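Local coordinates for protein FTT_1639c (Francisella tularensis subsp. tularensis, PDB 7KZW) that is of unknown function but is probably membrane-anchored, the chain here being a beta-rich C-terminal part of a longer protein, at residues 7-12 with 26-31; 48-53 with 105-110; 59-64 with 93-98; 66-71 with 82-87. The protein carries 3 engineered substitutions. All coordinates share one frame; numbering follows the deposited sequence.

In the fold
Contacts 1 to 3 lie largely in one mixed beta sheet, and contact 4 sets a loop against the 79-83 side of it; their centres are about 15 to 17 Å apart. Along the chain, contact 1 closes first; contact 4 is then nested inside contact 3, and contact 3 inside contact 2. Tyr105 of contact 2 joins three of them: its OH packs 3.4 Å from CZ of Phe26 in contact 1, and its CE2 lies 3.4 Å from CD2 of Leu94 in contact 3. Phe48 in 48-53 packs on Phe28 and Leu85, bringing contacts 1, 2 and 4 together, while the Phe48 N to Ala83 O approach of 2.8 Å is probably a hydrogen bond.

Contact 1. Residues 7-12 with 26-31; sequences ELPLLK and FGFCCD
The carbonyl oxygen of Pro9 is held by one hydrogen bond and one weaker CA-H...O contact. Gly27 N donates to Pro9 O at 3.0 Å with an N-H...O angle of 156°, arriving from above the carbonyl plane, while Phe26 CA touches the same oxygen from 3.2 Å. Pro9 O also lies at the edge of the Phe26 ring, near its plane, so the polarised ring hydrogens face a partial negative charge. The segments meet where the two strands of a beta hairpin, 6-16 and 21-27, separate: Leu10 and Phe26 make a non-hydrogen-bonded antiparallel pair, and just beyond it Leu11 and Lys12 both face Met25 in a classic beta bulge. On the other side of the pair, toward Leu8 and beyond Gly27, the chains diverge and side chains take over the packing. Leu8, with CG anti to the backbone N, sends CD2 to CB of Phe26 at 3.8 Å, the two side chains crossing at about a right angle. Leu10 has the same first torsion and brings CD1 to Phe26 CE1, also at 3.8 Å. The Pro9 ring crosses Phe28 obliquely, its CD 3.7 Å from Phe28 CE1; proline suits the end of the pairing because it offers no N-H and a compact apolar surface. Leu11 turns the other way, CG anti to its carbonyl carbon (chi1 -78°), and lays CD1 3.6 Å from Gly27 CA. A beta carbon on Gly27 would collide with that methyl, so the glycine makes room for the leucine. The second methyl, Leu11 CD2, rests 3.6 Å from Phe28 O.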
loop_
_atom_site.group_PDB
_atom_site.type_symbol
_atom_site.label_atom_id
_atom_site.label_comp_id
_atom_site.label_asym_id
_atom_site.label_seq_id
_atom_site.Cartn_x
_atom_site.Cartn_y
_atom_site.Cartn_z
ATOM N N GLU A 7 8.131 9.926 -3.115
ATOM C CA GLU A 7 7.890 8.487 -3.119
ATOM C C GLU A 7 7.056 8.076 -1.906
ATOM O O GLU A 7 7.308 8.546 -0.789
ATOM C CB GLU A 7 9.213 7.705 -3.080
ATOM C CG GLU A 7 8.978 6.191 -3.185
ATOM C CD GLU A 7 10.220 5.335 -3.396
ATOM O OE1 GLU A 7 11.233 5.577 -2.703
ATOM O OE2 GLU A 7 10.154 4.410 -4.246
ATOM N N LEU A 8 6.026 7.254 -2.132
ATOM C CA LEU A 8 5.283 6.666 -1.046
ATOM C C LEU A 8 6.192 5.688 -0.313
ATOM O O LEU A 8 6.710 4.745 -0.941
ATOM C CB LEU A 8 4.061 5.958 -1.652
ATOM C CG LEU A 8 3.131 5.267 -0.664
ATOM C CD1 LEU A 8 2.489 6.278 0.250
ATOM C CD2 LEU A 8 2.056 4.447 -1.413
ATOM N N PRO A 9 6.483 5.899 0.978
ATOM C CA PRO A 9 7.527 5.083 1.628
ATOM C C PRO A 9 7.104 3.639 1.905
ATOM O O PRO A 9 5.932 3.341 2.111
ATOM C CB PRO A 9 7.795 5.833 2.942
ATOM C CG PRO A 9 7.254 7.238 2.689
ATOM C CD PRO A 9 6.097 7.076 1.802
ATOM N N LEU A 10 8.095 2.741 1.878
ATOM C CA LEU A 10 7.945 1.357 2.284
ATOM C C LEU A 10 8.225 1.297 3.787
ATOM O O LEU A 10 9.341 1.642 4.230
ATOM C CB LEU A 10 8.927 0.491 1.478
ATOM C CG LEU A 10 8.890 -0.969 1.874
ATOM C CD1 LEU A 10 7.618 -1.650 1.502
ATOM C CD2 LEU A 10 10.038 -1.685 1.162
ATOM N N LEU A 11 7.236 0.923 4.577
ATOM C CA LEU A 11 7.405 0.851 6.034
ATOM C C LEU A 11 7.974 -0.463 6.502
ATOM O O LEU A 11 8.805 -0.480 7.434
ATOM C CB LEU A 11 6.067 0.974 6.737
ATOM C CG LEU A 11 5.474 2.346 6.851
ATOM C CD1 LEU A 11 4.034 2.301 7.374
ATOM C CD2 LEU A 11 6.372 3.094 7.841
ATOM N N LYS A 12 7.547 -1.563 5.888
ATOM C CA LYS A 12 7.839 -2.884 6.433
ATOM C C LYS A 12 7.614 -3.872 5.298
ATOM O O LYS A 12 6.817 -3.626 4.389
ATOM C CB LYS A 12 6.815 -3.185 7.559
ATOM C CG LYS A 12 7.178 -4.325 8.461
ATOM C CD LYS A 12 6.227 -4.385 9.677
ATOM C CE LYS A 12 6.862 -5.218 10.820
ATOM N NZ LYS A 12 5.985 -6.327 11.336
ATOM N N PHE A 26 3.079 0.023 2.835
ATOM C CA PHE A 26 3.431 1.389 2.479
ATOM C C PHE A 26 2.747 2.361 3.412
ATOM O O PHE A 26 1.570 2.151 3.785
ATOM C CB PHE A 26 3.016 1.687 1.045
ATOM C CG PHE A 26 3.656 0.762 0.049
ATOM C CD1 PHE A 26 4.967 0.950 -0.311
ATOM C CD2 PHE A 26 2.974 -0.326 -0.474
ATOM C CE1 PHE A 26 5.595 0.102 -1.222
ATOM C CE2 PHE A 26 3.575 -1.178 -1.386
ATOM C CZ PHE A 26 4.882 -0.976 -1.751
ATOM N N GLY A 27 3.447 3.427 3.784
ATOM C CA GLY A 27 2.894 4.428 4.675
ATOM C C GLY A 27 4.013 5.305 5.215
ATOM O O GLY A 27 5.098 5.347 4.646
ATOM N N PHE A 28 3.749 5.942 6.355
ATOM C CA PHE A 28 4.659 6.964 6.871
ATOM C C PHE A 28 5.105 6.625 8.290
ATOM O O PHE A 28 4.432 5.895 9.023
ATOM C CB PHE A 28 3.983 8.345 6.877
ATOM C CG PHE A 28 3.503 8.766 5.517
ATOM C CD1 PHE A 28 4.384 9.366 4.633
ATOM C CD2 PHE A 28 2.168 8.577 5.125
ATOM C CE1 PHE A 28 4.000 9.729 3.349
ATOM C CE2 PHE A 28 1.750 8.973 3.846
ATOM C CZ PHE A 28 2.677 9.561 2.962
ATOM N N CYS A 29 6.226 7.210 8.696
ATOM C CA CYS A 29 6.737 7.124 10.064
ATOM C C CYS A 29 7.061 8.514 10.621
ATOM O O CYS A 29 6.658 9.550 10.078
ATOM C CB CYS A 29 7.922 6.153 10.058
ATOM S SG CYS A 29 9.360 6.735 9.131
ATOM N N CYS A 30 7.840 8.552 11.724
ATOM C CA CYS A 30 8.069 9.793 12.466
ATOM C C CYS A 30 8.879 10.814 11.666
ATOM O O CYS A 30 8.735 12.027 11.873
ATOM C CB CYS A 30 8.787 9.482 13.779
ATOM S SG CYS A 30 9.136 10.922 14.755
ATOM N N ASP A 31 9.796 10.351 10.807
ATOM C CA ASP A 31 10.673 11.267 10.074
ATOM C C ASP A 31 10.164 11.587 8.675
ATOM O O ASP A 31 10.833 12.301 7.914
ATOM C CB ASP A 31 12.153 10.795 10.067
ATOM C CG ASP A 31 12.411 9.513 9.226
ATOM O OD1 ASP A 31 11.572 9.059 8.429
ATOM O OD2 ASP A 31 13.513 8.952 9.376
#

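Contact 2. Residues 48-53 with 105-110; sequences FLVNIY and YKVIAY
Strands 48-53 and 105-110 run antiparallel, six backbone hydrogen bonds joining Leu49 to Tyr110, Asn51 to Ile108 and Tyr53 to Lys106 in both directions. Tyr53 shows how a side chain uses this frame. Its CB stands 4.0 Å from Lys106 O, and CG is set anti to the carbonyl carbon (chi1 -55°), which lays the ring back along its own strand, with the CD1-CE1 edge turned to the neighbouring strand. CD1 then meets Lys106 O at 3.6 Å, the oxygen lying at the ring edge near its plane, and also touches Lys106, whose CB and CG run alongside before the chain leads away. One atom further, CE1 comes 4.1 Å from CD1 of Ile108, the two side chains crossing obliquely. The non-hydrogen-bonded pairs point to the other face: Val50 CG2 rests on Ala109 CB, Val50 CG1 on Val107 CG1 at 3.9 Å, and Ile52 CG2 lies beside Val107 CG2. These small or branched residues fill a buried layer near Phe62 and Leu92. The chemistry is therefore two-sided: apolar groups on the Val50 and Val107 face suit burial, whereas the other, more exposed face is mixed, with Asn51, Tyr53 and Lys106 beside Leu49 and Ile108.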
loop_
_atom_site.group_PDB
_atom_site.type_symbol
_atom_site.label_atom_id
_atom_site.label_comp_id
_atom_site.label_asym_id
_atom_site.label_seq_id
_atom_site.Cartn_x
_atom_site.Cartn_y
_atom_site.Cartn_z
ATOM N N PHE A 48 -6.872 10.186 1.211
ATOM C CA PHE A 48 -5.955 9.923 0.110
ATOM C C PHE A 48 -6.763 9.467 -1.099
ATOM O O PHE A 48 -7.595 8.541 -0.976
ATOM C CB PHE A 48 -4.946 8.830 0.477
ATOM C CG PHE A 48 -3.889 9.315 1.445
ATOM C CD1 PHE A 48 -4.172 9.590 2.760
ATOM C CD2 PHE A 48 -2.558 9.422 1.007
ATOM C CE1 PHE A 48 -3.175 9.999 3.636
ATOM C CE2 PHE A 48 -1.533 9.853 1.903
ATOM C CZ PHE A 48 -1.869 10.150 3.218
ATOM N N LEU A 49 -6.654 10.180 -2.215
ATOM C CA LEU A 49 -7.377 9.872 -3.438
ATOM C C LEU A 49 -6.351 9.150 -4.291
ATOM O O LEU A 49 -5.309 9.714 -4.659
ATOM C CB LEU A 49 -7.897 11.150 -4.068
ATOM C CG LEU A 49 -8.779 11.931 -3.098
ATOM C CD1 LEU A 49 -9.152 13.258 -3.807
ATOM C CD2 LEU A 49 -10.090 11.170 -2.722
ATOM N N VAL A 50 -6.574 7.856 -4.531
ATOM C CA VAL A 50 -5.534 6.965 -5.012
ATOM C C VAL A 50 -5.916 6.412 -6.365
ATOM O O VAL A 50 -7.031 5.961 -6.574
ATOM C CB VAL A 50 -5.274 5.816 -4.024
ATOM C CG1 VAL A 50 -4.040 5.003 -4.541
ATOM C CG2 VAL A 50 -5.064 6.343 -2.617
ATOM N N ASN A 51 -4.965 6.444 -7.296
ATOM C CA ASN A 51 -5.105 5.738 -8.548
ATOM C C ASN A 51 -4.029 4.658 -8.590
ATOM O O ASN A 51 -2.844 4.952 -8.383
ATOM C CB ASN A 51 -4.782 6.681 -9.708
ATOM C CG ASN A 51 -5.930 7.520 -10.107
ATOM O OD1 ASN A 51 -6.009 8.719 -9.743
ATOM N ND2 ASN A 51 -6.819 6.915 -10.904
ATOM N N ILE A 52 -4.410 3.415 -8.829
ATOM C CA ILE A 52 -3.409 2.389 -9.041
ATOM C C ILE A 52 -3.586 1.769 -10.424
ATOM O O ILE A 52 -4.660 1.830 -11.034
ATOM C CB ILE A 52 -3.441 1.304 -7.986
ATOM C CG1 ILE A 52 -4.647 0.401 -8.221
ATOM C CG2 ILE A 52 -3.466 1.940 -6.615
ATOM C CD1 ILE A 52 -4.511 -0.917 -7.493
ATOM N N TYR A 53 -2.454 1.278 -10.946
ATOM C CA TYR A 53 -2.398 0.709 -12.286
ATOM C C TYR A 53 -1.711 -0.617 -12.103
ATOM O O TYR A 53 -0.691 -0.692 -11.407
ATOM C CB TYR A 53 -1.574 1.641 -13.217
ATOM C CG TYR A 53 -2.088 3.048 -13.231
ATOM C CD1 TYR A 53 -1.661 3.966 -12.231
ATOM C CD2 TYR A 53 -3.047 3.440 -14.133
ATOM C CE1 TYR A 53 -2.165 5.263 -12.180
ATOM C CE2 TYR A 53 -3.580 4.737 -14.065
ATOM C CZ TYR A 53 -3.110 5.619 -13.083
ATOM O OH TYR A 53 -3.647 6.909 -13.085
ATOM N N TYR A 105 3.072 -2.926 -10.590
ATOM C CA TYR A 105 2.051 -1.932 -10.251
ATOM C C TYR A 105 2.656 -0.528 -10.275
ATOM O O TYR A 105 3.892 -0.338 -10.273
ATOM C CB TYR A 105 1.486 -2.179 -8.827
ATOM C CG TYR A 105 2.558 -2.082 -7.782
ATOM C CD1 TYR A 105 2.908 -0.840 -7.218
ATOM C CD2 TYR A 105 3.259 -3.195 -7.376
ATOM C CE1 TYR A 105 3.943 -0.757 -6.316
ATOM C CE2 TYR A 105 4.274 -3.112 -6.430
ATOM C CZ TYR A 105 4.615 -1.862 -5.916
ATOM O OH TYR A 105 5.609 -1.665 -5.004
ATOM N N LYS A 106 1.732 0.450 -10.344
ATOM C CA LYS A 106 2.080 1.871 -10.153
ATOM C C LYS A 106 0.982 2.442 -9.254
ATOM O O LYS A 106 -0.192 2.203 -9.486
ATOM C CB LYS A 106 2.129 2.634 -11.468
ATOM C CG LYS A 106 2.393 4.137 -11.272
ATOM C CD LYS A 106 2.562 4.822 -12.671
ATOM C CE LYS A 106 2.977 6.309 -12.560
ATOM N NZ LYS A 106 4.400 6.490 -12.174
ATOM N N VAL A 107 1.382 3.142 -8.196
ATOM C CA VAL A 107 0.462 3.822 -7.284
ATOM C C VAL A 107 0.698 5.307 -7.383
ATOM O O VAL A 107 1.850 5.751 -7.297
ATOM C CB VAL A 107 0.711 3.379 -5.824
ATOM C CG1 VAL A 107 -0.200 4.164 -4.864
ATOM C CG2 VAL A 107 0.587 1.862 -5.659
ATOM N N ILE A 108 -0.374 6.087 -7.519
ATOM C CA ILE A 108 -0.289 7.526 -7.357
ATOM C C ILE A 108 -1.323 7.883 -6.318
ATOM O O ILE A 108 -2.537 7.678 -6.535
ATOM C CB ILE A 108 -0.591 8.272 -8.658
ATOM C CG1 ILE A 108 0.368 7.834 -9.742
ATOM C CG2 ILE A 108 -0.484 9.812 -8.411
ATOM C CD1 ILE A 108 0.126 8.538 -11.082
ATOM N N ALA A 109 -0.906 8.484 -5.210
ATOM C CA ALA A 109 -1.821 8.838 -4.119
ATOM C C ALA A 109 -1.735 10.324 -3.832
ATOM O O ALA A 109 -0.637 10.867 -3.665
ATOM C CB ALA A 109 -1.476 8.011 -2.877
ATOM N N TYR A 110 -2.881 11.006 -3.798
ATOM C CA TYR A 110 -2.886 12.439 -3.536
ATOM C C TYR A 110 -3.482 12.702 -2.166
ATOM O O TYR A 110 -4.618 12.273 -1.888
ATOM C CB TYR A 110 -3.741 13.193 -4.556
ATOM C CG TYR A 110 -3.251 13.054 -5.920
ATOM C CD1 TYR A 110 -2.303 13.922 -6.425
ATOM C CD2 TYR A 110 -3.730 12.022 -6.714
ATOM C CE1 TYR A 110 -1.840 13.759 -7.767
ATOM C CE2 TYR A 110 -3.308 11.861 -7.966
ATOM C CZ TYR A 110 -2.382 12.713 -8.490
ATOM O OH TYR A 110 -2.010 12.494 -9.803
#

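Contact 3. Residues 59-64 with 93-98; sequences GCKFIY and KLECKG
Strands 60-64 and 93-97 run antiparallel, their axes 4.7 Å apart and 152° between their directions, as adjacent strands of the mixed beta sheet. Five backbone hydrogen bonds join them. Glu95 N to Lys61 O is the straightest, at 175° and nearly along the C=O axis; Lys97 N to Gly59 O, at 144°, closes the end. Gly59 has a positive phi, which glycine tolerates best, and a beta carbon there would strike Lys97 O. On the buried face, Leu94 has CG anti to the backbone N, setting CD1 over the middle of the Phe62 ring, 3.6 Å from the centroid, a CH-pi contact almost on the ring normal. Tyr105 meets that ring edge-to-face. Farther along, Cys60 SG presses on Cys96 CB at 3.3 Å, yet in the conformer described the sulphurs are too far apart for a disulfide. The other face carries charge. Lys93 NZ forms a salt bridge to Glu95 OE2, a weak hydrogen bond at 3.1 Å, and Ile63 CG1 lies against the Glu95 carboxylate carbon. Lys61, its chain extended beyond CG, runs beside Glu95 but leaves NZ 4.2 Å from OE1, beyond a salt bridge, and makes a long, weak ion pair with Glu74. A water links the two: it donates to Glu95 OE1 at 2.7 Å and accepts a weak bond from Lys61 NZ at 3.3 Å.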
loop_
_atom_site.group_PDB
_atom_site.type_symbol
_atom_site.label_atom_id
_atom_site.label_comp_id
_atom_site.label_asym_id
_atom_site.label_seq_id
_atom_site.Cartn_x
_atom_site.Cartn_y
_atom_site.Cartn_z
ATOM N N GLY A 59 -2.060 -13.688 -8.051
ATOM C CA GLY A 59 -2.091 -13.940 -6.620
ATOM C C GLY A 59 -1.851 -12.761 -5.697
ATOM O O GLY A 59 -1.582 -12.988 -4.502
ATOM N N CYS A 60 -2.002 -11.528 -6.171
ATOM C CA CYS A 60 -1.692 -10.389 -5.295
ATOM C C CYS A 60 -2.875 -9.438 -5.188
ATOM O O CYS A 60 -3.762 -9.372 -6.044
ATOM C CB CYS A 60 -0.522 -9.583 -5.880
ATOM S SG CYS A 60 0.963 -10.620 -6.120
ATOM N N LYS A 61 -2.879 -8.674 -4.098
ATOM C CA LYS A 61 -3.958 -7.709 -3.864
ATOM C C LYS A 61 -3.448 -6.597 -2.948
ATOM O O LYS A 61 -2.570 -6.812 -2.106
ATOM C CB LYS A 61 -5.174 -8.371 -3.217
ATOM C CG LYS A 61 -4.885 -8.976 -1.853
ATOM C CD LYS A 61 -6.158 -9.719 -1.319
ATOM C CE LYS A 61 -5.921 -10.346 0.054
ATOM N NZ LYS A 61 -7.178 -11.059 0.486
ATOM N N PHE A 62 -4.019 -5.403 -3.109
ATOM C CA PHE A 62 -3.773 -4.318 -2.168
ATOM C C PHE A 62 -4.938 -4.240 -1.198
ATOM O O PHE A 62 -6.101 -4.339 -1.599
ATOM C CB PHE A 62 -3.780 -2.966 -2.904
ATOM C CG PHE A 62 -2.542 -2.697 -3.768
ATOM C CD1 PHE A 62 -1.405 -2.087 -3.230
ATOM C CD2 PHE A 62 -2.547 -3.084 -5.102
ATOM C CE1 PHE A 62 -0.304 -1.808 -4.063
ATOM C CE2 PHE A 62 -1.427 -2.808 -5.940
ATOM C CZ PHE A 62 -0.325 -2.227 -5.409
ATOM N N ILE A 63 -4.618 -4.050 0.064
ATOM C CA ILE A 63 -5.567 -3.826 1.161
ATOM C C ILE A 63 -5.414 -2.390 1.617
ATOM O O ILE A 63 -4.282 -1.890 1.732
ATOM C CB ILE A 63 -5.254 -4.762 2.354
ATOM C CG1 ILE A 63 -5.042 -6.194 1.866
ATOM C CG2 ILE A 63 -6.362 -4.666 3.423
ATOM C CD1 ILE A 63 -6.279 -6.727 1.307
ATOM N N TYR A 64 -6.535 -1.704 1.868
ATOM C CA TYR A 64 -6.483 -0.322 2.357
ATOM C C TYR A 64 -7.617 -0.104 3.337
ATOM O O TYR A 64 -8.508 -0.933 3.445
ATOM C CB TYR A 64 -6.595 0.673 1.183
ATOM C CG TYR A 64 -7.810 0.538 0.303
ATOM C CD1 TYR A 64 -8.902 1.355 0.478
ATOM C CD2 TYR A 64 -7.840 -0.391 -0.723
ATOM C CE1 TYR A 64 -10.017 1.246 -0.337
ATOM C CE2 TYR A 64 -8.926 -0.486 -1.566
ATOM C CZ TYR A 64 -10.038 0.348 -1.393
ATOM O OH TYR A 64 -11.164 0.254 -2.197
ATOM N N LYS A 93 -1.400 -2.142 2.216
ATOM C CA LYS A 93 -0.686 -3.419 2.351
ATOM C C LYS A 93 -0.798 -4.174 1.040
ATOM O O LYS A 93 -1.899 -4.535 0.609
ATOM C CB LYS A 93 -1.290 -4.277 3.439
ATOM C CG LYS A 93 -0.401 -5.493 3.699
ATOM C CD LYS A 93 -1.064 -6.337 4.797
ATOM C CE LYS A 93 -0.184 -7.566 5.116
ATOM N NZ LYS A 93 -0.799 -8.446 6.181
ATOM N N LEU A 94 0.313 -4.408 0.361
ATOM C CA LEU A 94 0.322 -5.204 -0.884
ATOM C C LEU A 94 0.733 -6.614 -0.497
ATOM O O LEU A 94 1.797 -6.806 0.100
ATOM C CB LEU A 94 1.338 -4.626 -1.854
ATOM C CG LEU A 94 1.491 -5.417 -3.162
ATOM C CD1 LEU A 94 0.194 -5.580 -3.916
ATOM C CD2 LEU A 94 2.564 -4.731 -4.008
ATOM N N GLU A 95 -0.148 -7.584 -0.758
ATOM C CA GLU A 95 0.056 -8.974 -0.325
ATOM C C GLU A 95 0.136 -9.878 -1.540
ATOM O O GLU A 95 -0.551 -9.640 -2.548
ATOM C CB GLU A 95 -1.180 -9.486 0.461
ATOM C CG GLU A 95 -1.405 -8.785 1.761
ATOM C CD GLU A 95 -2.535 -9.425 2.557
ATOM O OE1 GLU A 95 -3.397 -10.116 1.962
ATOM O OE2 GLU A 95 -2.559 -9.230 3.769
ATOM N N CYS A 96 0.990 -10.804 -1.477
ATOM C CA CYS A 96 0.981 -11.928 -2.499
ATOM C C CYS A 96 0.802 -13.335 -1.824
ATOM O O CYS A 96 1.109 -13.560 -0.627
ATOM C CB CYS A 96 2.276 -11.878 -3.310
ATOM S SG CYS A 96 3.787 -12.252 -2.368
ATOM N N LYS A 97 0.166 -14.188 -2.567
ATOM C CA LYS A 97 -0.097 -15.519 -2.047
ATOM C C LYS A 97 0.252 -16.524 -3.123
ATOM O O LYS A 97 -0.340 -16.482 -4.211
ATOM C CB LYS A 97 -1.578 -15.655 -1.658
ATOM C CG LYS A 97 -2.041 -17.051 -1.300
ATOM C CD LYS A 97 -1.600 -17.433 0.081
ATOM C CE LYS A 97 -2.399 -18.667 0.540
ATOM N NZ LYS A 97 -1.798 -19.262 1.768
ATOM N N GLY A 98 1.115 -17.483 -2.798
ATOM C CA GLY A 98 1.414 -18.575 -3.713
ATOM C C GLY A 98 2.823 -18.484 -4.266
ATOM O O GLY A 98 3.396 -17.397 -4.428
HETATM O O HOH W 1 -5.387 -11.467 3.218
#

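Contact 4. Residues 66-71 with 82-87; sequences ADTKGK and TAYLSG
Tyr84 points its ring at the loop 66-71, and three neighbours meet it from different directions. Thr68 lies over one face: its CG2 is 3.9 Å from the ring centroid and displaced toward the rim, a CH-pi contact in which the methyl sits nearest CE2. Thr68 CG2 can do this because it is anti to the carbonyl carbon, with OG1 in the crowded place between N and C (chi1 56°). Ala66 O approaches the opposite rim of the ring instead, lying in its plane at 3.8 Å from CE1, where the ring hydrogens carry slight positive charge. Between them the backbone of Asp67 comes up obliquely, its C 3.7 Å from CD1. Tyr84 reaches all three with CG anti to its own carbonyl carbon (chi1 -64°), its flat, wide ring spanning several backbone atoms. The turn itself is held from inside. Asp67 OD1 accepts from Lys71 N at 3.0 Å, met from above the carboxylate plane, and more weakly from Lys69 N, so one side-chain oxygen ties two N-H groups. Gly70, with a positive phi favourable to glycine, gives its N-H to Asp67 O, while Ala66 N bonds Lys71 O at 2.7 Å. Residues 67-70 thus make a type I beta turn, part of the loop that joins strands 60-65 and 72-75 into a beta hairpin, with the ring of Tyr84 packed against it.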
loop_
_atom_site.group_PDB
_atom_site.type_symbol
_atom_site.label_atom_id
_atom_site.label_comp_id
_atom_site.label_asym_id
_atom_site.label_seq_id
_atom_site.Cartn_x
_atom_site.Cartn_y
_atom_site.Cartn_z
ATOM N N ALA A 66 -10.814 1.757 3.809
ATOM C CA ALA A 66 -11.698 2.379 2.837
ATOM C C ALA A 66 -12.564 3.454 3.474
ATOM O O ALA A 66 -13.177 4.248 2.725
ATOM C CB ALA A 66 -12.621 1.313 2.238
ATOM N N ASP A 67 -12.589 3.559 4.790
ATOM C CA ASP A 67 -13.335 4.612 5.428
ATOM C C ASP A 67 -12.689 4.972 6.761
ATOM O O ASP A 67 -11.714 4.347 7.179
ATOM C CB ASP A 67 -14.824 4.229 5.525
ATOM C CG ASP A 67 -15.121 3.091 6.490
ATOM O OD1 ASP A 67 -14.336 2.810 7.404
ATOM O OD2 ASP A 67 -16.216 2.467 6.344
ATOM N N THR A 68 -13.290 5.966 7.432
ATOM C CA THR A 68 -12.677 6.476 8.657
ATOM C C THR A 68 -12.898 5.566 9.849
ATOM O O THR A 68 -12.386 5.845 10.929
ATOM C CB THR A 68 -13.131 7.896 8.964
ATOM O OG1 THR A 68 -14.549 7.922 9.038
ATOM C CG2 THR A 68 -12.672 8.873 7.849
ATOM N N LYS A 69 -13.726 4.537 9.713
ATOM C CA LYS A 69 -13.840 3.506 10.723
ATOM C C LYS A 69 -12.846 2.371 10.502
ATOM O O LYS A 69 -12.830 1.435 11.294
ATOM C CB LYS A 69 -15.281 2.955 10.809
ATOM C CG LYS A 69 -16.354 4.042 10.912
ATOM C CD LYS A 69 -16.595 4.629 12.246
ATOM C CE LYS A 69 -17.489 3.722 13.059
ATOM N NZ LYS A 69 -17.114 3.797 14.437
ATOM N N GLY A 70 -11.986 2.466 9.490
ATOM C CA GLY A 70 -11.011 1.420 9.177
ATOM C C GLY A 70 -11.568 0.205 8.481
ATOM O O GLY A 70 -10.840 -0.793 8.311
ATOM N N LYS A 71 -12.791 0.278 7.958
ATOM C CA LYS A 71 -13.267 -0.883 7.217
ATOM C C LYS A 71 -12.353 -1.110 6.015
ATOM O O LYS A 71 -12.008 -0.161 5.311
ATOM C CB LYS A 71 -14.666 -0.596 6.716
ATOM C CG LYS A 71 -15.284 -1.812 6.048
ATOM C CD LYS A 71 -16.744 -1.509 5.618
ATOM C CE LYS A 71 -17.366 -2.672 4.843
ATOM N NZ LYS A 71 -17.215 -3.974 5.578
ATOM N N THR A 82 -10.649 5.740 -2.554
ATOM C CA THR A 82 -10.337 6.620 -1.415
ATOM C C THR A 82 -9.802 5.793 -0.267
ATOM O O THR A 82 -10.376 4.753 0.056
ATOM C CB THR A 82 -11.593 7.304 -0.957
ATOM O OG1 THR A 82 -12.243 7.903 -2.068
ATOM C CG2 THR A 82 -11.246 8.407 0.131
ATOM N N ALA A 83 -8.708 6.220 0.322
ATOM C CA ALA A 83 -8.045 5.487 1.413
ATOM C C ALA A 83 -7.640 6.423 2.534
ATOM O O ALA A 83 -7.476 7.637 2.328
ATOM C CB ALA A 83 -6.763 4.833 0.888
ATOM N N TYR A 84 -7.550 5.877 3.734
ATOM C CA TYR A 84 -7.191 6.617 4.925
ATOM C C TYR A 84 -6.049 5.913 5.613
ATOM O O TYR A 84 -5.913 4.703 5.532
ATOM C CB TYR A 84 -8.389 6.662 5.880
ATOM C CG TYR A 84 -9.545 7.428 5.277
ATOM C CD1 TYR A 84 -10.486 6.798 4.486
ATOM C CD2 TYR A 84 -9.646 8.793 5.478
ATOM C CE1 TYR A 84 -11.542 7.521 3.906
ATOM C CE2 TYR A 84 -10.665 9.530 4.867
ATOM C CZ TYR A 84 -11.613 8.859 4.137
ATOM O OH TYR A 84 -12.666 9.565 3.545
ATOM N N LEU A 85 -5.234 6.678 6.335
ATOM C CA LEU A 85 -4.128 6.087 7.070
ATOM C C LEU A 85 -4.629 5.382 8.326
ATOM O O LEU A 85 -5.454 5.926 9.075
ATOM C CB LEU A 85 -3.175 7.194 7.502
ATOM C CG LEU A 85 -2.361 7.828 6.377
ATOM C CD1 LEU A 85 -1.615 9.028 6.932
ATOM C CD2 LEU A 85 -1.349 6.788 5.804
ATOM N N SER A 86 -4.067 4.205 8.599
ATOM C CA SER A 86 -4.370 3.525 9.863
ATOM C C SER A 86 -3.745 4.282 11.025
ATOM O O SER A 86 -2.968 5.238 10.860
ATOM C CB SER A 86 -3.800 2.109 9.870
ATOM O OG SER A 86 -2.381 2.172 10.035
ATOM N N GLY A 87 -4.020 3.809 12.233
ATOM C CA GLY A 87 -3.446 4.482 13.370
ATOM C C GLY A 87 -1.936 4.386 13.478
ATOM O O GLY A 87 -1.323 5.201 14.201
#